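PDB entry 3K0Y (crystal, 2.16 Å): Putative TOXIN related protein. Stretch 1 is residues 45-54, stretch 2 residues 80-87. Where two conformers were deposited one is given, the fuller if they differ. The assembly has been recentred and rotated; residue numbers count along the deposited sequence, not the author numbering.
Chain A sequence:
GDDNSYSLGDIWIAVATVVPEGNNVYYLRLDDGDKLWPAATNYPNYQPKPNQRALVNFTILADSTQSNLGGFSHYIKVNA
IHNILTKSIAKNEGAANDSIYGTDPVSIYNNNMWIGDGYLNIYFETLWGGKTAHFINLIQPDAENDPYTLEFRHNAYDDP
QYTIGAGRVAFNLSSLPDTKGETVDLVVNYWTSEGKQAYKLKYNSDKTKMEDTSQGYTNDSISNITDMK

Stretch 1 (45-54) NYQPKPNQRA
Stretch 2 80-87: AIHNILTK

The most unusual feature of this contact is a threonine side chain standing in for a backbone carbonyl. Where Arg-53 approaches the neighbouring strand, its amide is taken up by a hydroxyl: Arg-53 N donates to Thr-86 OG1 at 3.0 Å with an N-H...O angle of 166°. Thr-86, with chi1 m (-56°) and CA-to-CB directed toward the other stretch, in turn donates from its own OG1 to Ile-84 O at 2.8 Å. The hydroxyl therefore accepts from one strand and donates back within its own, so that Ile-84 O is reached through Thr-86 rather than by the Arg-53 amide directly.

The backbone frame pairs a strand that includes Arg-53 and Ala-54 and continues later in the chain with strand 80-87, which extends beyond the stretch at both ends. Their N-to-C directions make an angle of 133°, well short of strictly antiparallel, and the axes approach to 4.4 Å. Ala-54 faces Asn-83 in an antiparallel non-hydrogen-bonded pair, CA to CA 4.0 Å; Gln-52 CA lies 5.6 Å from Thr-86 CA. The direct backbone hydrogen bond runs from Ile-84 N to Arg-53 O, 2.9 Å and nearly linear at 172°. Beside it, Ala-54 CA makes a CA-H...O contact of 3.4 Å with His-82 O. Phi/psi values are extended at Arg-53 (-101/161), Ala-54 (-150/150) and Ile-84 (-104/133), whereas Asn-51, just before, has a left-handed conformation (61/45).

Gln-52 folds its side chain back along this seam with chi1 t, chi2 p and chi3 60°. Gln-52 NE2 donates to Arg-53 O at 2.9 Å and 171°, a good bond within the stretch, and also reaches Ile-84 O at 2.7 Å, where the 115° angle makes the bond weak despite the short distance. At the other end of the amide, water 2 donates to Gln-52 OE1 at 2.9 Å and accepts from Thr-86 N at 3.0 Å, bridging the stretches.

Asn-83 and Ala-54 point their CB atoms to the same face of the sheet; Arg-53 and Ile-84 use the other. Asn-83, chi1 m (-72°) and chi2 -5°, has more of its surface covered by the other stretch than any other residue of its own and uses both ends of its amide. Asn-83 OD1 accepts from Tyr-46 OH at 2.7 Å, lying at the ring edge near its plane. Asn-83 ND2 donates to water 1 at 3.1 Å; that water also accepts from Lys-49 NZ at 3.0 Å and donates to Gln-47 O at 2.7 Å, tying the loop to the strand.

Tyr-46, chi1 t and chi2 76°, sits in the loop (-63/136) with CA-to-CB toward the strand. Ile-81, t/t and also directed toward its partner stretch, places CD1 over one face of the ring, 3.9 Å from the centroid and 24° off the normal; Ile-81 CD1 to Tyr-46 CZ is 3.6 Å. Ile-81 CG1 also lies 3.7 Å from Ala-54 CB, linking ring and sheet in one apolar patch. The two stretches together bury 543 Å².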

# COMPACT_ATOMS: atom_id res chain seq x y z
N ASN A 45 -16.15 11.09 -14.47
CA ASN A 45 -17.04 10.05 -13.96
C ASN A 45 -16.33 9.11 -12.99
O ASN A 45 -16.85 8.06 -12.67
CB ASN A 45 -17.65 9.25 -15.13
CG ASN A 45 -18.54 10.10 -16.01
OD1 ASN A 45 -19.25 10.95 -15.52
ND2 ASN A 45 -18.48 9.88 -17.32
N TYR A 46 -15.16 9.50 -12.53
CA TYR A 46 -14.38 8.75 -11.55
C TYR A 46 -15.17 8.68 -10.26
O TYR A 46 -15.72 9.69 -9.81
CB TYR A 46 -13.03 9.48 -11.30
CG TYR A 46 -12.19 8.80 -10.26
CD1 TYR A 46 -11.48 7.64 -10.56
CD2 TYR A 46 -12.13 9.29 -8.97
CE1 TYR A 46 -10.74 6.99 -9.59
CE2 TYR A 46 -11.37 8.65 -8.00
CZ TYR A 46 -10.69 7.48 -8.32
OH TYR A 46 -9.91 6.84 -7.37
N GLN A 47 -15.21 7.51 -9.65
CA GLN A 47 -15.95 7.35 -8.40
C GLN A 47 -14.97 7.27 -7.22
O GLN A 47 -14.28 6.28 -7.05
CB GLN A 47 -16.85 6.11 -8.47
CG GLN A 47 -17.71 5.86 -7.19
CD GLN A 47 -18.77 6.95 -6.92
OE1 GLN A 47 -18.81 7.52 -5.81
NE2 GLN A 47 -19.63 7.24 -7.92
N PRO A 48 -14.86 8.35 -6.44
CA PRO A 48 -13.96 8.30 -5.33
C PRO A 48 -14.52 7.42 -4.24
O PRO A 48 -15.74 7.35 -4.07
CB PRO A 48 -13.85 9.76 -4.89
CG PRO A 48 -15.13 10.42 -5.39
CD PRO A 48 -15.59 9.62 -6.56
N LYS A 49 -13.63 6.68 -3.58
CA LYS A 49 -13.97 5.79 -2.50
C LYS A 49 -13.14 6.13 -1.27
O LYS A 49 -12.02 6.62 -1.40
CB LYS A 49 -13.71 4.33 -2.89
CG LYS A 49 -14.61 3.76 -3.97
CD LYS A 49 -13.84 2.62 -4.72
CE LYS A 49 -14.64 2.11 -5.94
NZ LYS A 49 -13.66 1.76 -7.04
N PRO A 50 -13.68 5.88 -0.08
CA PRO A 50 -12.88 6.12 1.12
C PRO A 50 -11.69 5.16 1.17
O PRO A 50 -11.82 4.01 0.77
CB PRO A 50 -13.86 5.81 2.27
CG PRO A 50 -14.74 4.73 1.66
CD PRO A 50 -14.97 5.22 0.24
N ASN A 51 -10.55 5.63 1.61
CA ASN A 51 -9.40 4.75 1.89
C ASN A 51 -8.86 3.96 0.68
O ASN A 51 -8.60 2.77 0.75
CB ASN A 51 -9.78 3.85 3.05
CG ASN A 51 -10.35 4.63 4.21
OD1 ASN A 51 -11.54 4.51 4.52
ND2 ASN A 51 -9.54 5.49 4.80
N GLN A 52 -8.72 4.66 -0.44
CA GLN A 52 -8.32 4.07 -1.71
C GLN A 52 -7.13 4.87 -2.18
O GLN A 52 -7.18 6.10 -2.13
CB GLN A 52 -9.48 4.21 -2.71
CG GLN A 52 -9.18 3.84 -4.10
CD GLN A 52 -8.95 2.36 -4.27
OE1 GLN A 52 -9.81 1.56 -3.99
NE2 GLN A 52 -7.79 2.00 -4.80
N ARG A 53 -6.07 4.20 -2.59
CA ARG A 53 -4.93 4.92 -3.20
C ARG A 53 -5.00 4.79 -4.70
O ARG A 53 -5.66 3.87 -5.22
CB ARG A 53 -3.62 4.37 -2.69
CG ARG A 53 -3.50 4.36 -1.19
CD ARG A 53 -2.07 4.75 -0.75
NE ARG A 53 -1.96 6.19 -0.64
CZ ARG A 53 -0.80 6.85 -0.57
NH1 ARG A 53 0.36 6.20 -0.63
NH2 ARG A 53 -0.81 8.15 -0.42
N ALA A 54 -4.32 5.69 -5.39
CA ALA A 54 -4.31 5.72 -6.84
C ALA A 54 -2.98 6.27 -7.34
O ALA A 54 -2.32 7.02 -6.64
CB ALA A 54 -5.45 6.57 -7.39
N ALA A 80 -4.82 11.69 -15.48
CA ALA A 80 -5.23 10.29 -15.41
C ALA A 80 -5.18 9.83 -13.95
O ALA A 80 -4.50 10.41 -13.13
CB ALA A 80 -4.34 9.39 -16.31
N ILE A 81 -5.94 8.81 -13.63
CA ILE A 81 -5.97 8.31 -12.26
C ILE A 81 -6.28 6.81 -12.37
O ILE A 81 -7.30 6.40 -12.94
CB ILE A 81 -6.99 9.10 -11.40
CG1 ILE A 81 -7.12 8.49 -10.01
CG2 ILE A 81 -8.35 9.16 -12.13
CD1 ILE A 81 -7.72 9.44 -9.01
N HIS A 82 -5.32 6.02 -11.89
CA HIS A 82 -5.38 4.57 -11.93
C HIS A 82 -5.36 4.03 -10.51
O HIS A 82 -4.34 4.11 -9.84
CB HIS A 82 -4.18 4.02 -12.71
CG HIS A 82 -3.88 4.77 -13.97
ND1 HIS A 82 -4.70 4.72 -15.07
CD2 HIS A 82 -2.83 5.56 -14.31
CE1 HIS A 82 -4.17 5.46 -16.03
NE2 HIS A 82 -3.03 5.97 -15.60
N ASN A 83 -6.48 3.48 -10.05
CA ASN A 83 -6.52 2.94 -8.70
C ASN A 83 -5.46 1.87 -8.46
O ASN A 83 -5.12 1.08 -9.34
CB ASN A 83 -7.89 2.36 -8.42
CG ASN A 83 -8.94 3.44 -8.25
OD1 ASN A 83 -8.62 4.63 -8.26
ND2 ASN A 83 -10.20 3.02 -8.09
N ILE A 84 -4.91 1.89 -7.26
CA ILE A 84 -3.97 0.91 -6.80
C ILE A 84 -4.78 0.01 -5.85
O ILE A 84 -5.53 0.50 -5.01
CB ILE A 84 -2.79 1.60 -6.07
CG1 ILE A 84 -1.93 2.36 -7.07
CG2 ILE A 84 -1.97 0.57 -5.27
CD1 ILE A 84 -0.92 3.34 -6.43
N LEU A 85 -4.65 -1.30 -5.99
CA LEU A 85 -5.29 -2.21 -5.05
C LEU A 85 -4.96 -1.78 -3.59
O LEU A 85 -3.79 -1.76 -3.20
CB LEU A 85 -4.84 -3.65 -5.30
CG LEU A 85 -5.34 -4.66 -4.31
CD1 LEU A 85 -6.99 -4.82 -4.46
CD2 LEU A 85 -4.67 -6.00 -4.46
N THR A 86 -5.99 -1.45 -2.81
CA THR A 86 -5.86 -0.95 -1.45
C THR A 86 -6.65 -1.83 -0.48
O THR A 86 -7.84 -1.97 -0.62
CB THR A 86 -6.30 0.53 -1.38
OG1 THR A 86 -5.50 1.26 -2.34
CG2 THR A 86 -6.06 1.09 0.04
N LYS A 87 -5.96 -2.43 0.50
CA LYS A 87 -6.54 -3.39 1.37
C LYS A 87 -6.15 -3.13 2.82
O LYS A 87 -5.15 -2.46 3.09
CB LYS A 87 -6.08 -4.78 0.97
CG LYS A 87 -6.59 -5.20 -0.40
CD LYS A 87 -5.98 -6.55 -0.85
CE LYS A 87 -6.63 -7.65 -0.21
NZ LYS A 87 -6.20 -8.92 -0.79
O HOH W 1 -12.98 4.39 -8.39
O HOH W 2 -8.61 -1.06 -4.20